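Local coordinates for protein dally-like, isoform A (Drosophila melanogaster, PDB 6XTZ) that is a glypican, probably a heparan sulfate proteoglycan of the cell surface, and binds the palmitoleoyl lipid of Wnt, shielding it for signalling at a distance, at residues R195-T200 and L283-I289; M276-R282 and L533-Y537; V36-C40 and C49-T55; K232-G237 and W484-T488. The protein carries 5 engineered substitutions. All coordinates share one frame; numbering follows the deposited sequence.

Interaction 1: residues R195-T200 and L283-I289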
loop_
_atom_site.group_PDB
_atom_site.type_symbol
_atom_site.label_atom_id
_atom_site.label_comp_id
_atom_site.label_asym_id
_atom_site.label_seq_id
_atom_site.Cartn_x
_atom_site.Cartn_y
_atom_site.Cartn_z
ATOM N N ARG A 195 16.027 -12.034 6.780
ATOM C CA ARG A 195 14.852 -11.309 7.256
ATOM C C ARG A 195 14.915 -9.840 6.865
ATOM O O ARG A 195 13.904 -9.250 6.465
ATOM C CB ARG A 195 14.728 -11.437 8.773
ATOM C CG ARG A 195 14.384 -12.820 9.285
ATOM C CD ARG A 195 14.561 -12.847 10.792
ATOM N NE ARG A 195 14.020 -14.052 11.412
ATOM C CZ ARG A 195 14.068 -14.295 12.716
ATOM N NH1 ARG A 195 14.631 -13.415 13.533
ATOM N NH2 ARG A 195 13.549 -15.412 13.208
ATOM N N SER A 196 16.098 -9.231 6.976
ATOM C CA SER A 196 16.233 -7.806 6.696
ATOM C C SER A 196 15.976 -7.505 5.224
ATOM O O SER A 196 15.262 -6.553 4.892
ATOM C CB SER A 196 17.623 -7.324 7.111
ATOM O OG SER A 196 17.720 -5.915 7.013
ATOM N N PHE A 197 16.547 -8.312 4.327
ATOM C CA PHE A 197 16.397 -8.047 2.900
ATOM C C PHE A 197 14.985 -8.350 2.415
ATOM O O PHE A 197 14.463 -7.653 1.536
ATOM C CB PHE A 197 17.427 -8.850 2.107
ATOM C CG PHE A 197 18.733 -8.135 1.923
ATOM C CD1 PHE A 197 19.701 -8.162 2.914
ATOM C CD2 PHE A 197 18.990 -7.427 0.760
ATOM C CE1 PHE A 197 20.902 -7.498 2.747
ATOM C CE2 PHE A 197 20.190 -6.762 0.587
ATOM C CZ PHE A 197 21.146 -6.798 1.581
ATOM N N VAL A 198 14.349 -9.386 2.967
ATOM C CA VAL A 198 12.972 -9.686 2.590
ATOM C C VAL A 198 12.040 -8.576 3.060
ATOM O O VAL A 198 11.181 -8.105 2.309
ATOM C CB VAL A 198 12.544 -11.057 3.145
ATOM C CG1 VAL A 198 11.065 -11.295 2.880
ATOM C CG2 VAL A 198 13.375 -12.162 2.518
ATOM N N ALA A 199 12.206 -8.131 4.309
ATOM C CA ALA A 199 11.358 -7.063 4.827
ATOM C C ALA A 199 11.602 -5.752 4.090
ATOM O O ALA A 199 10.660 -4.992 3.838
ATOM C CB ALA A 199 11.590 -6.887 6.328
ATOM N N THR A 200 12.857 -5.473 3.730
ATOM C CA THR A 200 13.170 -4.220 3.050
ATOM C C THR A 200 12.582 -4.196 1.644
ATOM O O THR A 200 11.961 -3.206 1.236
ATOM C CB THR A 200 14.683 -4.009 3.003
ATOM O OG1 THR A 200 15.215 -4.061 4.333
ATOM C CG2 THR A 200 15.013 -2.660 2.383
ATOM N N LEU A 283 11.663 -2.758 10.295
ATOM C CA LEU A 283 12.748 -2.077 9.597
ATOM C C LEU A 283 13.423 -1.031 10.475
ATOM O O LEU A 283 14.621 -0.778 10.321
ATOM C CB LEU A 283 12.224 -1.430 8.317
ATOM C CG LEU A 283 11.734 -2.398 7.242
ATOM C CD1 LEU A 283 11.267 -1.634 6.012
ATOM C CD2 LEU A 283 12.834 -3.385 6.882
ATOM N N LEU A 284 12.679 -0.413 11.386
ATOM C CA LEU A 284 13.251 0.541 12.324
ATOM C C LEU A 284 13.796 -0.125 13.578
ATOM O O LEU A 284 14.364 0.563 14.432
ATOM C CB LEU A 284 12.206 1.592 12.712
ATOM C CG LEU A 284 11.669 2.455 11.565
ATOM C CD1 LEU A 284 10.500 3.306 12.029
ATOM C CD2 LEU A 284 12.775 3.325 10.989
ATOM N N GLY A 285 13.641 -1.441 13.707
ATOM C CA GLY A 285 14.103 -2.145 14.886
ATOM C C GLY A 285 14.914 -3.388 14.586
ATOM O O GLY A 285 16.043 -3.297 14.097
ATOM N N SER A 286 14.327 -4.559 14.854
ATOM C CA SER A 286 15.084 -5.808 14.823
ATOM C C SER A 286 15.630 -6.106 13.432
ATOM O O SER A 286 16.771 -6.561 13.290
ATOM C CB SER A 286 14.205 -6.963 15.301
ATOM O OG SER A 286 13.526 -6.623 16.496
ATOM N N PHE A 287 14.833 -5.867 12.395
ATOM C CA PHE A 287 15.219 -6.230 11.039
ATOM C C PHE A 287 16.040 -5.150 10.349
ATOM O O PHE A 287 16.300 -5.263 9.146
ATOM C CB PHE A 287 13.978 -6.553 10.202
ATOM C CG PHE A 287 13.297 -7.840 10.586
ATOM C CD1 PHE A 287 13.797 -8.638 11.604
ATOM C CD2 PHE A 287 12.159 -8.258 9.916
ATOM C CE1 PHE A 287 13.169 -9.820 11.952
ATOM C CE2 PHE A 287 11.528 -9.438 10.257
ATOM C CZ PHE A 287 12.032 -10.219 11.275
ATOM N N ASN A 288 16.449 -4.111 11.073
ATOM C CA ASN A 288 17.232 -3.043 10.467
ATOM C C ASN A 288 18.569 -3.584 9.978
ATOM O O ASN A 288 19.290 -4.258 10.719
ATOM C CB ASN A 288 17.445 -1.912 11.472
ATOM C CG ASN A 288 17.920 -0.630 10.815
ATOM O OD1 ASN A 288 18.854 -0.638 10.015
ATOM N ND2 ASN A 288 17.266 0.479 11.143
ATOM N N ILE A 289 18.897 -3.284 8.719
ATOM C CA ILE A 289 20.121 -3.803 8.123
ATOM C C ILE A 289 21.362 -3.222 8.790
ATOM O O ILE A 289 22.451 -3.796 8.675
ATOM C CB ILE A 289 20.124 -3.533 6.606
ATOM C CG1 ILE A 289 21.151 -4.423 5.903
ATOM C CG2 ILE A 289 20.402 -2.064 6.320
ATOM C CD1 ILE A 289 20.947 -5.901 6.144
HETATM O O HOH W 1 16.863 -2.264 6.680
#
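Ser196 and Phe287 meet through the shortest polar contact of the pair: the hydroxyl OG of Ser196 donates to the backbone O of Phe287 at 2.6 Å. The donor stands 23° out of the carbonyl plane. It reaches that oxygen because OG lies anti to the backbone N (chi1 -172°), which turns the hydroxyl off its own helix and across to the loop. Packing is tight here, since CD1 of Ile289 comes within 3.3 Å of the same OG and within 3.8 Å of CE1 of Phe197. A second polar group on the helix stays close to home: Thr200 OG1 donates to Ser196 O, which also takes Thr200 N from the opposite face of its plane. Thr200 OG1 is in addition weakly bonded to a water that accepts from Ile289 N at 3.1 Å. Further along the helix, the CD2 methyl of Leu283 rests 3.8 Å from CB of Ala199, while Ala199 CB also meets the edge of the Phe287 ring.

The solvent side is that of Arg195, which is partly exposed. Its CB still sits 3.8 Å from the Phe287 ring centroid in a CH-pi contact, only 10° off the normal, while its extended chain carries the guanidinium onward to the ring's margin. Asn288, closing a type I turn from Gly285, accepts from Val290 N with OD1, a cap at the turn leading into helix 290-293. The contact thus seats a helix-capping turn on helix 185-216 beside the lipid pocket, where the side chain of Ile289 lies about 4 Å from bound O-palmitoleoyl serine.

Interaction 2: residues M276-R282 and L533-Y537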
loop_
_atom_site.group_PDB
_atom_site.type_symbol
_atom_site.label_atom_id
_atom_site.label_comp_id
_atom_site.label_asym_id
_atom_site.label_seq_id
_atom_site.Cartn_x
_atom_site.Cartn_y
_atom_site.Cartn_z
ATOM N N MET A 276 1.787 -2.766 6.698
ATOM C CA MET A 276 2.905 -1.870 6.412
ATOM C C MET A 276 3.490 -1.290 7.691
ATOM O O MET A 276 4.710 -1.134 7.808
ATOM C CB MET A 276 2.456 -0.746 5.479
ATOM C CG MET A 276 2.319 -1.165 4.033
ATOM S SD MET A 276 3.901 -1.399 3.206
ATOM C CE MET A 276 4.497 0.287 3.143
ATOM N N ASP A 277 2.634 -0.948 8.658
ATOM C CA ASP A 277 3.128 -0.399 9.913
ATOM C C ASP A 277 3.895 -1.443 10.714
ATOM O O ASP A 277 4.826 -1.097 11.451
ATOM C CB ASP A 277 1.968 0.161 10.734
ATOM C CG ASP A 277 2.435 1.001 11.907
ATOM O OD1 ASP A 277 2.906 2.134 11.679
ATOM O OD2 ASP A 277 2.329 0.529 13.058
ATOM N N LYS A 278 3.524 -2.718 10.579
ATOM C CA LYS A 278 4.259 -3.778 11.262
ATOM C C LYS A 278 5.636 -3.981 10.643
ATOM O O LYS A 278 6.628 -4.148 11.362
ATOM C CB LYS A 278 3.460 -5.080 11.229
ATOM C CG LYS A 278 2.347 -5.161 12.258
ATOM C CD LYS A 278 1.810 -6.582 12.361
ATOM C CE LYS A 278 0.881 -6.743 13.554
ATOM N NZ LYS A 278 0.435 -8.155 13.723
ATOM N N VAL A 279 5.718 -3.976 9.310
ATOM C CA VAL A 279 7.009 -4.127 8.649
ATOM C C VAL A 279 7.890 -2.914 8.918
ATOM O O VAL A 279 9.094 -3.047 9.165
ATOM C CB VAL A 279 6.811 -4.369 7.142
ATOM C CG1 VAL A 279 8.150 -4.375 6.421
ATOM C CG2 VAL A 279 6.077 -5.682 6.915
ATOM N N ALA A 280 7.303 -1.713 8.887
ATOM C CA ALA A 280 8.057 -0.512 9.233
ATOM C C ALA A 280 8.586 -0.577 10.659
ATOM O O ALA A 280 9.659 -0.035 10.949
ATOM C CB ALA A 280 7.185 0.730 9.048
ATOM N N GLU A 281 7.849 -1.230 11.562
ATOM C CA GLU A 281 8.347 -1.425 12.918
ATOM C C GLU A 281 9.579 -2.321 12.922
ATOM O O GLU A 281 10.540 -2.069 13.658
ATOM C CB GLU A 281 7.246 -2.020 13.796
ATOM C CG GLU A 281 7.597 -2.111 15.273
ATOM C CD GLU A 281 6.562 -2.883 16.069
ATOM O OE1 GLU A 281 6.521 -4.126 15.950
ATOM O OE2 GLU A 281 5.782 -2.245 16.807
ATOM N N ARG A 282 9.567 -3.373 12.099
ATOM C CA ARG A 282 10.726 -4.251 11.987
ATOM C C ARG A 282 11.910 -3.529 11.358
ATOM O O ARG A 282 13.048 -3.664 11.826
ATOM C CB ARG A 282 10.363 -5.488 11.168
ATOM C CG ARG A 282 9.419 -6.447 11.862
ATOM C CD ARG A 282 10.153 -7.313 12.868
ATOM N NE ARG A 282 9.302 -8.378 13.390
ATOM C CZ ARG A 282 8.697 -8.340 14.572
ATOM N NH1 ARG A 282 8.850 -7.286 15.363
ATOM N NH2 ARG A 282 7.939 -9.354 14.962
ATOM N N LEU A 533 3.653 -8.911 3.116
ATOM C CA LEU A 533 3.988 -8.080 4.269
ATOM C C LEU A 533 3.890 -8.869 5.569
ATOM O O LEU A 533 4.748 -8.734 6.449
ATOM C CB LEU A 533 3.074 -6.855 4.317
ATOM C CG LEU A 533 3.313 -5.782 3.255
ATOM C CD1 LEU A 533 2.230 -4.721 3.328
ATOM C CD2 LEU A 533 4.689 -5.157 3.425
ATOM N N ARG A 534 2.851 -9.695 5.712
ATOM C CA ARG A 534 2.709 -10.496 6.925
ATOM C C ARG A 534 3.819 -11.533 7.035
ATOM O O ARG A 534 4.374 -11.743 8.120
ATOM C CB ARG A 534 1.339 -11.171 6.957
ATOM C CG ARG A 534 0.177 -10.210 7.139
ATOM C CD ARG A 534 -1.151 -10.945 7.177
ATOM N NE ARG A 534 -2.278 -10.025 7.307
ATOM C CZ ARG A 534 -3.552 -10.402 7.316
ATOM N NH1 ARG A 534 -3.866 -11.685 7.201
ATOM N NH2 ARG A 534 -4.514 -9.495 7.436
ATOM N N ASN A 535 4.152 -12.195 5.924
ATOM C CA ASN A 535 5.265 -13.138 5.936
ATOM C C ASN A 535 6.577 -12.434 6.257
ATOM O O ASN A 535 7.393 -12.950 7.029
ATOM C CB ASN A 535 5.359 -13.859 4.591
ATOM C CG ASN A 535 4.229 -14.847 4.377
ATOM O OD1 ASN A 535 3.705 -15.422 5.330
ATOM N ND2 ASN A 535 3.851 -15.052 3.121
ATOM N N ALA A 536 6.793 -11.249 5.678
ATOM C CA ALA A 536 8.019 -10.508 5.943
ATOM C C ALA A 536 8.103 -10.063 7.397
ATOM O O ALA A 536 9.200 -9.996 7.963
ATOM C CB ALA A 536 8.117 -9.300 5.011
ATOM N N TYR A 537 6.960 -9.755 8.016
ATOM C CA TYR A 537 6.963 -9.368 9.423
ATOM C C TYR A 537 7.376 -10.530 10.319
ATOM O O TYR A 537 8.119 -10.339 11.287
ATOM C CB TYR A 537 5.583 -8.845 9.825
ATOM C CG TYR A 537 5.463 -8.514 11.295
ATOM C CD1 TYR A 537 6.030 -7.358 11.813
ATOM C CD2 TYR A 537 4.778 -9.354 12.164
ATOM C CE1 TYR A 537 5.923 -7.048 13.157
ATOM C CE2 TYR A 537 4.665 -9.053 13.510
ATOM C CZ TYR A 537 5.240 -7.898 14.000
ATOM O OH TYR A 537 5.131 -7.590 15.335
#
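Tyr537 fills the gap between the two helices as a knob set among Lys278, Val279, Glu281 and Arg282, and both faces of its ring are used. On one face the guanidinium of Arg282 lies flat, with centres 3.9 Å apart and planes 15° from parallel. This is a stacked cation-pi pair, off-centre, since NH2 sits toward the ring rim, 3.2 Å from Tyr537 CZ. The bend of the arginine at chi2 (-79°) folds its chain back over the ring. On the opposite face CD of Lys278 stands 3.9 Å from the ring centroid in a CH-pi contact, carried there by a chain extended beyond CG.

One hydrogen bond joins the segments. Arg282 NE donates to Tyr537 O at 3.1 Å, in the carbonyl plane and fairly straight (153°), so one residue both stacks on the tyrosine ring and holds its backbone, which fixes the rotation of the guanidinium. Charge adds a loose term: Glu281 OE1 is 4.0 Å from Arg282 NH1, well out of the guanidinium plane, so attraction there is electrostatic and weak.

Apolar contacts occupy the buried end. Met276 CG touches CD1 of Leu533 at 3.6 Å, and CG2 of Val279 meets CD2 of the same leucine at 3.8 Å.

The segment axes come within 9.0 Å of each other and run in broadly the same direction. Helix 263-283 and helix 513-538 pack here against helix 185-216, whose Tyr203 touches Met276 and Val279, while helix 441-455 covers Met276 from its Ile449 and Val453.

Interaction 3: residues V36-C40 and C49-T55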
loop_
_atom_site.group_PDB
_atom_site.type_symbol
_atom_site.label_atom_id
_atom_site.label_comp_id
_atom_site.label_asym_id
_atom_site.label_seq_id
_atom_site.Cartn_x
_atom_site.Cartn_y
_atom_site.Cartn_z
ATOM N N VAL A 36 -42.551 14.357 -15.626
ATOM C CA VAL A 36 -41.639 13.637 -16.510
ATOM C C VAL A 36 -40.227 13.613 -15.938
ATOM O O VAL A 36 -39.293 13.139 -16.596
ATOM C CB VAL A 36 -41.640 14.247 -17.923
ATOM C CG1 VAL A 36 -42.955 13.956 -18.635
ATOM C CG2 VAL A 36 -41.383 15.743 -17.852
ATOM N N LEU A 37 -40.053 14.119 -14.720
ATOM C CA LEU A 37 -38.736 14.099 -14.101
ATOM C C LEU A 37 -38.312 12.667 -13.804
ATOM O O LEU A 37 -39.105 11.849 -13.327
ATOM C CB LEU A 37 -38.722 14.935 -12.820
ATOM C CG LEU A 37 -38.922 16.443 -13.003
ATOM C CD1 LEU A 37 -38.619 17.189 -11.710
ATOM C CD2 LEU A 37 -38.071 16.972 -14.151
ATOM N N ARG A 38 -37.047 12.369 -14.103
ATOM C CA ARG A 38 -36.488 11.032 -13.939
ATOM C C ARG A 38 -35.999 10.757 -12.526
ATOM O O ARG A 38 -36.109 9.620 -12.052
ATOM C CB ARG A 38 -35.326 10.824 -14.916
ATOM C CG ARG A 38 -35.730 10.822 -16.376
ATOM C CD ARG A 38 -34.533 10.549 -17.274
ATOM N NE ARG A 38 -33.618 11.684 -17.337
ATOM C CZ ARG A 38 -32.520 11.713 -18.086
ATOM N NH1 ARG A 38 -32.201 10.667 -18.835
ATOM N NH2 ARG A 38 -31.744 12.789 -18.091
ATOM N N TYR A 39 -35.455 11.762 -11.848
ATOM C CA TYR A 39 -34.825 11.562 -10.550
ATOM C C TYR A 39 -35.540 12.299 -9.431
ATOM O O TYR A 39 -35.775 11.716 -8.366
ATOM C CB TYR A 39 -33.354 11.997 -10.610
ATOM C CG TYR A 39 -32.633 11.512 -11.845
ATOM C CD1 TYR A 39 -32.540 10.155 -12.130
ATOM C CD2 TYR A 39 -32.040 12.407 -12.725
ATOM C CE1 TYR A 39 -31.883 9.704 -13.259
ATOM C CE2 TYR A 39 -31.379 11.966 -13.856
ATOM C CZ TYR A 39 -31.305 10.614 -14.117
ATOM O OH TYR A 39 -30.648 10.170 -15.240
ATOM N N CYS A 40 -35.890 13.565 -9.633
ATOM C CA CYS A 40 -36.659 14.278 -8.628
ATOM C C CYS A 40 -38.101 13.782 -8.618
ATOM O O CYS A 40 -38.569 13.119 -9.547
ATOM C CB CYS A 40 -36.633 15.785 -8.883
ATOM S SG CYS A 40 -34.987 16.492 -9.098
ATOM N N CYS A 49 -38.552 22.441 -11.667
ATOM C CA CYS A 49 -37.513 21.983 -12.576
ATOM C C CYS A 49 -38.137 21.361 -13.815
ATOM O O CYS A 49 -39.181 20.704 -13.737
ATOM C CB CYS A 49 -36.597 20.963 -11.893
ATOM S SG CYS A 49 -35.566 21.669 -10.600
ATOM N N THR A 50 -37.493 21.574 -14.955
ATOM C CA THR A 50 -37.865 20.921 -16.199
ATOM C C THR A 50 -36.976 19.703 -16.423
ATOM O O THR A 50 -36.030 19.444 -15.677
ATOM C CB THR A 50 -37.753 21.889 -17.377
ATOM O OG1 THR A 50 -36.378 22.239 -17.578
ATOM C CG2 THR A 50 -38.554 23.155 -17.104
ATOM N N TYR A 51 -37.297 18.949 -17.476
ATOM C CA TYR A 51 -36.496 17.780 -17.820
ATOM C C TYR A 51 -35.084 18.177 -18.232
ATOM O O TYR A 51 -34.120 17.460 -17.937
ATOM C CB TYR A 51 -37.183 16.996 -18.938
ATOM C CG TYR A 51 -36.552 15.659 -19.254
ATOM C CD1 TYR A 51 -36.988 14.500 -18.625
ATOM C CD2 TYR A 51 -35.542 15.550 -20.201
ATOM C CE1 TYR A 51 -36.425 13.273 -18.920
ATOM C CE2 TYR A 51 -34.974 14.328 -20.503
ATOM C CZ TYR A 51 -35.419 13.194 -19.859
ATOM O OH TYR A 51 -34.854 11.977 -20.160
ATOM N N ASN A 52 -34.940 19.317 -18.915
ATOM C CA ASN A 52 -33.613 19.756 -19.334
ATOM C C ASN A 52 -32.805 20.295 -18.160
ATOM O O ASN A 52 -31.586 20.106 -18.104
ATOM C CB ASN A 52 -33.733 20.812 -20.432
ATOM C CG ASN A 52 -34.333 20.259 -21.710
ATOM O OD1 ASN A 52 -34.028 19.136 -22.117
ATOM N ND2 ASN A 52 -35.196 21.042 -22.347
ATOM N N MET A 53 -33.459 20.974 -17.215
ATOM C CA MET A 53 -32.754 21.429 -16.021
ATOM C C MET A 53 -32.258 20.248 -15.200
ATOM O O MET A 53 -31.139 20.269 -14.675
ATOM C CB MET A 53 -33.665 22.320 -15.178
ATOM C CG MET A 53 -34.046 23.627 -15.840
ATOM S SD MET A 53 -35.307 24.495 -14.894
ATOM C CE MET A 53 -34.495 24.647 -13.304
ATOM N N GLU A 54 -33.079 19.204 -15.082
ATOM C CA GLU A 54 -32.682 18.021 -14.328
ATOM C C GLU A 54 -31.507 17.313 -14.990
ATOM O O GLU A 54 -30.593 16.842 -14.303
ATOM C CB GLU A 54 -33.872 17.074 -14.188
ATOM C CG GLU A 54 -33.617 15.887 -13.283
ATOM C CD GLU A 54 -34.750 14.886 -13.309
ATOM O OE1 GLU A 54 -35.329 14.665 -14.395
ATOM O OE2 GLU A 54 -35.064 14.320 -12.242
ATOM N N THR A 55 -31.512 17.228 -16.322
ATOM C CA THR A 55 -30.425 16.552 -17.023
ATOM C C THR A 55 -29.108 17.298 -16.855
ATOM O O THR A 55 -28.063 16.677 -16.628
ATOM C CB THR A 55 -30.770 16.395 -18.505
ATOM O OG1 THR A 55 -31.990 15.655 -18.637
ATOM C CG2 THR A 55 -29.657 15.658 -19.238
HETATM O O HOH W 2 -33.952 14.420 -16.419
#
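The guanidinium of Arg38 is sandwiched: Tyr51 OH lies over one face, offset toward the rim, and Tyr39 OH over the other. Its NE donates to a water at its edge, 2.9 Å away. The Tyr51 ring carries that same water over the centre of one face, and its CD1 meets Val36 O edge-on at 3.4 Å. Guanidinium and Tyr51 ring are tilted 31° against each other, so this is contact without flat stacking.

The third flat group, the carboxylate of Glu54, receives three successive backbone N-H groups of the loop. Arg38 N reaches the syn lone pair of OE1 at 2.9 Å; OE2 takes Tyr39 N at 2.6 Å, from 36° above the plane, and Cys40 N at 2.8 Å, nearly along the C-O axis. An extended chain, with CG anti to the backbone N (chi1 -173°), carries the carboxylate out to them. The loop is thereby pinned against the first turns of helix 51-110, which Thr50 and Met53 open with a capping box. This is the disulfide-rich lobe of the glypican core, where Cys40 pairs with Cys236 and Cys49 with Cys239. With a leucine in place of Glu54, the three amide N-H groups would probably lose their acceptors and the loop would be freer to move off the helix. CD1 of Leu37 lies 4.3 Å from CB of Cys49, and its CD2 lies against Thr50 O.

Interaction 4: residues K232-G237 and W484-T488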
loop_
_atom_site.group_PDB
_atom_site.type_symbol
_atom_site.label_atom_id
_atom_site.label_comp_id
_atom_site.label_asym_id
_atom_site.label_seq_id
_atom_site.Cartn_x
_atom_site.Cartn_y
_atom_site.Cartn_z
ATOM N N LYS A 232 -30.995 13.419 -6.654
ATOM C CA LYS A 232 -32.027 13.567 -5.634
ATOM C C LYS A 232 -31.453 14.145 -4.349
ATOM O O LYS A 232 -32.137 14.897 -3.644
ATOM C CB LYS A 232 -32.696 12.217 -5.365
ATOM C CG LYS A 232 -33.880 12.280 -4.412
ATOM C CD LYS A 232 -34.455 10.895 -4.161
ATOM C CE LYS A 232 -35.610 10.943 -3.177
ATOM N NZ LYS A 232 -36.159 9.589 -2.896
ATOM N N MET A 233 -30.195 13.826 -4.042
ATOM C CA MET A 233 -29.570 14.319 -2.823
ATOM C C MET A 233 -29.109 15.763 -2.978
ATOM O O MET A 233 -29.353 16.595 -2.098
ATOM C CB MET A 233 -28.394 13.415 -2.438
ATOM C CG MET A 233 -27.677 13.798 -1.152
ATOM S SD MET A 233 -26.315 14.954 -1.395
ATOM C CE MET A 233 -25.301 14.050 -2.565
ATOM N N GLN A 234 -28.455 16.082 -4.093
ATOM C CA GLN A 234 -27.745 17.351 -4.204
ATOM C C GLN A 234 -28.578 18.458 -4.846
ATOM O O GLN A 234 -28.453 19.624 -4.454
ATOM C CB GLN A 234 -26.447 17.151 -4.997
ATOM C CG GLN A 234 -25.605 18.411 -5.154
ATOM C CD GLN A 234 -24.295 18.163 -5.877
ATOM O OE1 GLN A 234 -23.903 17.017 -6.102
ATOM N NE2 GLN A 234 -23.611 19.239 -6.247
ATOM N N HIS A 235 -29.428 18.131 -5.819
ATOM C CA HIS A 235 -30.104 19.155 -6.609
ATOM C C HIS A 235 -31.618 19.184 -6.464
ATOM O O HIS A 235 -32.209 20.258 -6.599
ATOM C CB HIS A 235 -29.766 18.990 -8.100
ATOM C CG HIS A 235 -28.315 19.176 -8.416
ATOM N ND1 HIS A 235 -27.644 20.356 -8.175
ATOM C CD2 HIS A 235 -27.407 18.331 -8.958
ATOM C CE1 HIS A 235 -26.385 20.228 -8.551
ATOM N NE2 HIS A 235 -26.214 19.009 -9.029
ATOM N N CYS A 236 -32.266 18.047 -6.201
ATOM C CA CYS A 236 -33.725 18.003 -6.229
ATOM C C CYS A 236 -34.375 18.815 -5.116
ATOM O O CYS A 236 -35.587 19.052 -5.182
ATOM C CB CYS A 236 -34.210 16.556 -6.161
ATOM S SG CYS A 236 -33.867 15.605 -7.656
ATOM N N GLY A 237 -33.615 19.242 -4.107
ATOM C CA GLY A 237 -34.185 20.109 -3.090
ATOM C C GLY A 237 -34.659 21.432 -3.658
ATOM O O GLY A 237 -35.720 21.936 -3.283
ATOM N N TRP A 484 -32.093 19.048 3.738
ATOM C CA TRP A 484 -32.818 18.273 2.737
ATOM C C TRP A 484 -32.519 16.789 2.915
ATOM O O TRP A 484 -31.361 16.368 2.818
ATOM C CB TRP A 484 -32.425 18.757 1.343
ATOM C CG TRP A 484 -32.844 17.875 0.207
ATOM C CD1 TRP A 484 -32.043 17.043 -0.521
ATOM C CD2 TRP A 484 -34.159 17.752 -0.348
ATOM N NE1 TRP A 484 -32.779 16.406 -1.490
ATOM C CE2 TRP A 484 -34.080 16.823 -1.405
ATOM C CE3 TRP A 484 -35.396 18.334 -0.050
ATOM C CZ2 TRP A 484 -35.191 16.463 -2.165
ATOM C CZ3 TRP A 484 -36.496 17.974 -0.806
ATOM C CH2 TRP A 484 -36.386 17.047 -1.850
ATOM N N ASN A 485 -33.558 15.995 3.181
ATOM C CA ASN A 485 -33.402 14.564 3.414
ATOM C C ASN A 485 -33.848 13.717 2.229
ATOM O O ASN A 485 -33.982 12.498 2.369
ATOM C CB ASN A 485 -34.161 14.142 4.678
ATOM C CG ASN A 485 -35.666 14.363 4.576
ATOM O OD1 ASN A 485 -36.200 14.662 3.507
ATOM N ND2 ASN A 485 -36.358 14.205 5.699
ATOM N N GLY A 486 -34.084 14.331 1.072
ATOM C CA GLY A 486 -34.551 13.634 -0.101
ATOM C C GLY A 486 -36.032 13.794 -0.377
ATOM O O GLY A 486 -36.464 13.561 -1.511
ATOM N N HIS A 487 -36.818 14.193 0.620
ATOM C CA HIS A 487 -38.252 14.359 0.425
ATOM C C HIS A 487 -38.706 15.724 0.923
ATOM O O HIS A 487 -39.441 16.437 0.230
ATOM C CB HIS A 487 -39.019 13.246 1.141
ATOM C CG HIS A 487 -38.666 11.867 0.673
ATOM N ND1 HIS A 487 -39.115 11.346 -0.523
ATOM C CD2 HIS A 487 -37.911 10.900 1.243
ATOM C CE1 HIS A 487 -38.651 10.118 -0.668
ATOM N NE2 HIS A 487 -37.918 9.822 0.390
ATOM N N THR A 488 -38.260 16.104 2.118
ATOM C CA THR A 488 -38.672 17.351 2.742
ATOM C C THR A 488 -37.485 17.958 3.481
ATOM O O THR A 488 -36.377 17.415 3.479
ATOM C CB THR A 488 -39.853 17.129 3.694
ATOM O OG1 THR A 488 -40.128 18.338 4.412
ATOM C CG2 THR A 488 -39.536 16.016 4.682
#
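Trp484 donates its indole NE1 to Lys232 O at 2.7 Å, a nearly straight bond (161°) that lies in the carbonyl plane and close to the ring plane. With CG set anti to the backbone N (chi1 167°), the indole swings across to Lys232. The neighbouring Met233 O touches the same ring edge, 3.2 Å from CD1. Over one face of the indole, CA of Gly237 stands 3.5 Å from the centroid of the six-membered ring, 8° off its normal, a CH-pi contact. Gly486 N covers the opposite face near the rim, and the tryptophan is held between the loop's own backbone at Gly486 and that of Gly237.

The site lies in the disulfide-rich lobe of the glypican core: Cys236, whose CB packs 4.1 Å from Trp484 CZ2, is bridged to Cys40, and Trp484 follows directly on Cys483, bridged to Cys247. A leucine in place of Trp484 would probably leave Lys232 O without its donor and open a gap beside Gly237. OD1 of Asn485 accepts from His487 N, an Asx turn, and from Thr488 N as well, which makes an Asx motif. The extended Lys232 runs past this loop, with CE 3.2 Å from Gly486 O.

The four contacts fall into two clusters, one near the middle of an elongated, helix-rich chain and one toward an end. Interactions 1 and 2 have centres 9 Å apart and share helix 263-283: Phe287 N lies 2.9 Å from Arg282 O, a probable hydrogen bond, and Arg282 makes a cation-pi contact with the Phe287 ring. Only interaction 1 reaches the lipid pocket, through Ile289. Interactions 3 and 4, with centres 13 Å apart, are tied by the Cys40–Cys236 disulfide (SG to SG 2.0 Å). Between interactions 1 and 3 the centres are about 60 Å apart, on opposite sides of the chain's centre, so the disulfide-rich pair stands well away from the lipid.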